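Local coordinates for methanogen homoaconitase small subunit (Methanocaldococcus jannaschii, PDB 2PKP), which forms, with the large subunit HacA, a hydro-lyase that converts homocitrate to homoisocitrate through cis-homoaconitate on the path to 2-oxosuberate, at residues 90-95 against 100-105; 122-127 against 131-136. All coordinates share one frame; numbering follows the deposited sequence.

Both interactions feed the same mixed sheet, in which strands 101-104 and 132-135 are the outermost within the chain. Interaction 1 packs helix 89-98 against the first of these and lies deep in the subunit, its centre about 6 Å from that of the chain; the centre of interaction 2, a surface hairpin, is about 17 Å from the chain centre. Although their centres are about 18 Å apart, the two meet where Cys136 CB comes 3.6 Å from Ile103 CG2, and where Ala105 CB sits 3.9 Å from Ile125 CD1. Both are away from the annotated sites: the Phe91 side chain is about 11 Å from the bound zinc ion, which Asp13 and Cys63 ligate.

Interaction 1 of 2, residues 90-95 against 100-105; sequences IFYRNA and LIPIIA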
# COMPACT_ATOMS: atom_id res chain seq x y z
N ILE A 90 23.09 7.16 -0.75
CA ILE A 90 22.14 8.27 -0.74
C ILE A 90 20.73 7.83 -1.09
O ILE A 90 19.77 8.24 -0.44
CB ILE A 90 22.60 9.38 -1.70
CG1 ILE A 90 23.93 9.97 -1.21
CG2 ILE A 90 21.53 10.47 -1.79
CD1 ILE A 90 24.49 11.08 -2.08
N PHE A 91 20.59 6.99 -2.11
CA PHE A 91 19.28 6.51 -2.51
C PHE A 91 18.62 5.79 -1.34
O PHE A 91 17.45 6.01 -1.03
CB PHE A 91 19.39 5.54 -3.69
CG PHE A 91 18.07 4.93 -4.08
CD1 PHE A 91 17.23 5.58 -4.98
CD2 PHE A 91 17.65 3.73 -3.52
CE1 PHE A 91 15.99 5.04 -5.32
CE2 PHE A 91 16.40 3.18 -3.85
CZ PHE A 91 15.57 3.84 -4.75
N TYR A 92 19.39 4.92 -0.68
CA TYR A 92 18.90 4.14 0.45
C TYR A 92 18.28 5.05 1.51
O TYR A 92 17.18 4.79 2.00
CB TYR A 92 20.05 3.35 1.07
CG TYR A 92 19.61 2.34 2.10
CD1 TYR A 92 19.32 1.02 1.73
CD2 TYR A 92 19.46 2.70 3.44
CE1 TYR A 92 18.91 0.09 2.66
CE2 TYR A 92 19.05 1.77 4.38
CZ TYR A 92 18.77 0.47 3.99
OH TYR A 92 18.36 -0.45 4.93
N ARG A 93 19.00 6.11 1.84
CA ARG A 93 18.54 7.06 2.84
C ARG A 93 17.25 7.74 2.40
O ARG A 93 16.29 7.83 3.17
CB ARG A 93 19.63 8.11 3.10
CG ARG A 93 19.26 9.18 4.11
CD ARG A 93 20.39 10.18 4.31
NE ARG A 93 20.62 11.02 3.14
CZ ARG A 93 19.75 11.90 2.66
NH1 ARG A 93 18.57 12.05 3.25
NH2 ARG A 93 20.05 12.63 1.59
N ASN A 94 17.23 8.23 1.16
CA ASN A 94 16.04 8.89 0.63
C ASN A 94 14.85 7.95 0.62
O ASN A 94 13.73 8.35 0.95
CB ASN A 94 16.30 9.42 -0.78
CG ASN A 94 17.27 10.58 -0.81
OD1 ASN A 94 17.47 11.26 0.20
ND2 ASN A 94 17.88 10.83 -1.96
N ALA A 95 15.09 6.70 0.24
CA ALA A 95 14.02 5.72 0.19
C ALA A 95 13.39 5.57 1.57
O ALA A 95 12.17 5.63 1.72
CB ALA A 95 14.56 4.37 -0.29
N LEU A 100 9.79 4.20 1.24
CA LEU A 100 10.04 3.20 0.20
C LEU A 100 11.01 2.19 0.81
O LEU A 100 12.09 2.56 1.24
CB LEU A 100 10.66 3.85 -1.04
CG LEU A 100 11.01 2.96 -2.23
CD1 LEU A 100 9.76 2.24 -2.72
CD2 LEU A 100 11.63 3.80 -3.34
N ILE A 101 10.62 0.92 0.83
CA ILE A 101 11.45 -0.12 1.44
C ILE A 101 12.55 -0.73 0.58
O ILE A 101 12.29 -1.40 -0.42
CB ILE A 101 10.57 -1.27 1.97
CG1 ILE A 101 9.50 -0.72 2.92
CG2 ILE A 101 11.44 -2.29 2.71
CD1 ILE A 101 8.39 -1.71 3.23
N PRO A 102 13.81 -0.52 0.98
CA PRO A 102 14.93 -1.07 0.23
C PRO A 102 15.24 -2.45 0.82
O PRO A 102 15.52 -2.56 2.02
CB PRO A 102 16.07 -0.08 0.49
CG PRO A 102 15.43 1.04 1.32
CD PRO A 102 14.30 0.38 2.03
N ILE A 103 15.17 -3.48 -0.01
CA ILE A 103 15.43 -4.84 0.44
C ILE A 103 16.66 -5.40 -0.28
O ILE A 103 16.78 -5.28 -1.50
CB ILE A 103 14.21 -5.72 0.16
CG1 ILE A 103 13.05 -5.25 1.05
CG2 ILE A 103 14.54 -7.19 0.41
CD1 ILE A 103 11.72 -5.81 0.66
N ILE A 104 17.59 -5.98 0.48
CA ILE A 104 18.80 -6.57 -0.09
C ILE A 104 18.65 -8.08 -0.25
O ILE A 104 18.22 -8.76 0.68
CB ILE A 104 20.03 -6.27 0.81
CG1 ILE A 104 20.30 -4.77 0.82
CG2 ILE A 104 21.27 -7.04 0.30
CD1 ILE A 104 21.45 -4.36 1.73
N ALA A 105 19.01 -8.59 -1.42
CA ALA A 105 18.92 -10.03 -1.70
C ALA A 105 19.69 -10.37 -2.97
O ALA A 105 20.07 -9.48 -3.74
CB ALA A 105 17.45 -10.44 -1.87
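Phe91 meets Leu100 through the far end of its ring, CZ lying 4.2 Å from Leu100 CD2 in an oblique approach. With its CG anti to the backbone N (chi1 176°), the ring extends from the helix far enough to reach that methyl. Phe61 packs edge-to-face with the same ring, and Val71 and Ile74 of helix 68-75 also touch it.

One residue on, Tyr92 turns a face of its ring to Pro102. The proline CG stands over that face, displaced toward the rim, in a CH-pi contact 4.2 Å from the ring centroid and 24° off the normal. Pro102 CB touches the same side of the ring, 3.6 Å from Tyr92 CE1, and the two side chains cross at about a right angle. The phenol OH makes a weak hydrogen bond to Glu143.

The two segments belong to a beta-alpha-beta unit in which helix 89-98 crosses over from strand 81-84 to its parallel neighbour 101-104, within the aconitase C-terminal domain family.

Ala95 points its methyl at the returning chain, with CB 3.8 Å from Pro102 CG and 4.0 Å from Leu100 CB. Its carbonyl O accepts the Leu100 N-H at 2.8 Å; the bond is bent, 147° at the hydrogen, and ties the helix backbone to the residue just before the strand.

Interaction 2 of 2, residues 122-127 against 131-136; sequences KEEIVI and NKTIKC
Glu124 to Ile127 pair antiparallel with Lys132 to Lys135 as a beta hairpin, the strand axes 4.6 Å apart at closest approach. Ile125 and Ile134 exchange both backbone hydrogen bonds, Ile127 N donates to Lys132 O at 2.8 Å, and Cys136 N donates to Glu123 O at 3.2 Å. Glu123 and Glu124 together face Asp119 in a G1 bulge.

On the face of Ile125, Ile127, Lys132 and Ile134, Ile125 CB rests 3.9 Å from Ile134 CG1 and Ile125 CD1 reaches Cys136 CB. Ile127 lies alongside Lys132, its CD1 3.6 Å from Lys132 CE, while the ammonium forms a salt bridge with Glu109.

The other face carries Glu124, Val126, Thr133 and Lys135. With Thr133 OG1 beside its backbone N (chi1 -57°), CG2 is left pointing opposite that N and touches Glu124 CB at 3.6 Å. Thr133 OG1 lies beside both Val126 methyls, 3.7 Å from Val126 CG2. A glycine in place of Val126 would probably take both methyls away from the Thr133 hydroxyl and open a gap beside it.

The hairpin thus combines two chemistries: apolar carbons meet the buried isoleucines, while the charged ends of Lys132 and of Glu123, salt-bridged to Lys140, find mates beyond the hairpin.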
# COMPACT_ATOMS: atom_id res chain seq x y z
N LYS A 122 9.64 -12.39 8.28
CA LYS A 122 10.50 -13.56 8.17
C LYS A 122 11.79 -13.24 7.41
O LYS A 122 12.75 -14.00 7.47
CB LYS A 122 9.78 -14.69 7.42
CG LYS A 122 8.50 -15.21 8.06
CD LYS A 122 8.01 -16.42 7.28
CE LYS A 122 6.63 -16.88 7.73
NZ LYS A 122 6.18 -18.06 6.93
N GLU A 123 11.78 -12.11 6.71
CA GLU A 123 12.93 -11.69 5.91
C GLU A 123 13.25 -12.73 4.84
O GLU A 123 14.37 -13.22 4.72
CB GLU A 123 14.14 -11.44 6.79
CG GLU A 123 14.02 -10.17 7.61
CD GLU A 123 15.31 -9.79 8.27
OE1 GLU A 123 15.74 -10.52 9.19
OE2 GLU A 123 15.91 -8.77 7.87
N GLU A 124 12.22 -13.06 4.07
CA GLU A 124 12.33 -14.02 2.99
C GLU A 124 11.52 -13.48 1.84
O GLU A 124 10.59 -12.69 2.05
CB GLU A 124 11.72 -15.37 3.38
CG GLU A 124 12.24 -15.97 4.65
CD GLU A 124 11.63 -17.33 4.89
OE1 GLU A 124 10.39 -17.44 4.85
OE2 GLU A 124 12.40 -18.29 5.13
N ILE A 125 11.86 -13.91 0.64
CA ILE A 125 11.14 -13.50 -0.55
C ILE A 125 10.74 -14.80 -1.21
O ILE A 125 11.59 -15.59 -1.59
CB ILE A 125 12.04 -12.73 -1.53
CG1 ILE A 125 12.49 -11.41 -0.90
CG2 ILE A 125 11.28 -12.51 -2.83
CD1 ILE A 125 13.57 -10.70 -1.68
N VAL A 126 9.44 -15.04 -1.30
CA VAL A 126 8.95 -16.24 -1.95
C VAL A 126 8.71 -15.90 -3.42
O VAL A 126 7.99 -14.96 -3.73
CB VAL A 126 7.61 -16.73 -1.32
CG1 VAL A 126 7.18 -18.03 -1.97
CG2 VAL A 126 7.77 -16.91 0.17
N ILE A 127 9.34 -16.66 -4.31
CA ILE A 127 9.17 -16.48 -5.74
C ILE A 127 8.17 -17.57 -6.07
O ILE A 127 8.53 -18.68 -6.47
CB ILE A 127 10.50 -16.71 -6.48
CG1 ILE A 127 11.61 -15.88 -5.80
CG2 ILE A 127 10.37 -16.29 -7.94
CD1 ILE A 127 12.98 -16.08 -6.37
N ASN A 131 8.62 -21.86 -7.27
CA ASN A 131 8.73 -22.78 -6.15
C ASN A 131 10.04 -22.68 -5.37
O ASN A 131 10.72 -23.67 -5.14
CB ASN A 131 8.53 -24.23 -6.62
CG ASN A 131 7.10 -24.51 -7.00
OD1 ASN A 131 6.17 -24.09 -6.32
ND2 ASN A 131 6.92 -25.24 -8.09
N LYS A 132 10.39 -21.46 -4.99
CA LYS A 132 11.59 -21.25 -4.21
C LYS A 132 11.48 -19.98 -3.38
O LYS A 132 10.73 -19.06 -3.70
CB LYS A 132 12.83 -21.20 -5.10
CG LYS A 132 12.88 -20.09 -6.14
CD LYS A 132 14.25 -20.11 -6.82
CE LYS A 132 14.39 -19.03 -7.86
NZ LYS A 132 15.75 -19.07 -8.47
N THR A 133 12.24 -19.95 -2.29
CA THR A 133 12.26 -18.82 -1.38
C THR A 133 13.71 -18.47 -1.12
O THR A 133 14.55 -19.36 -0.96
CB THR A 133 11.58 -19.21 -0.06
OG1 THR A 133 10.25 -19.65 -0.34
CG2 THR A 133 11.54 -18.02 0.91
N ILE A 134 14.02 -17.18 -1.11
CA ILE A 134 15.39 -16.75 -0.84
C ILE A 134 15.40 -15.81 0.36
O ILE A 134 14.40 -15.15 0.66
CB ILE A 134 16.02 -16.02 -2.05
CG1 ILE A 134 15.28 -14.71 -2.34
CG2 ILE A 134 15.97 -16.93 -3.29
CD1 ILE A 134 15.83 -13.95 -3.55
N LYS A 135 16.52 -15.76 1.06
CA LYS A 135 16.63 -14.87 2.20
C LYS A 135 16.89 -13.45 1.71
O LYS A 135 17.41 -13.25 0.61
CB LYS A 135 17.79 -15.28 3.12
CG LYS A 135 17.54 -16.58 3.87
CD LYS A 135 18.65 -16.85 4.87
CE LYS A 135 18.39 -18.11 5.68
NZ LYS A 135 19.55 -18.42 6.55
N CYS A 136 16.50 -12.47 2.52
CA CYS A 136 16.73 -11.08 2.20
C CYS A 136 17.06 -10.37 3.50
O CYS A 136 16.91 -10.93 4.59
CB CYS A 136 15.50 -10.43 1.54
SG CYS A 136 14.02 -10.27 2.60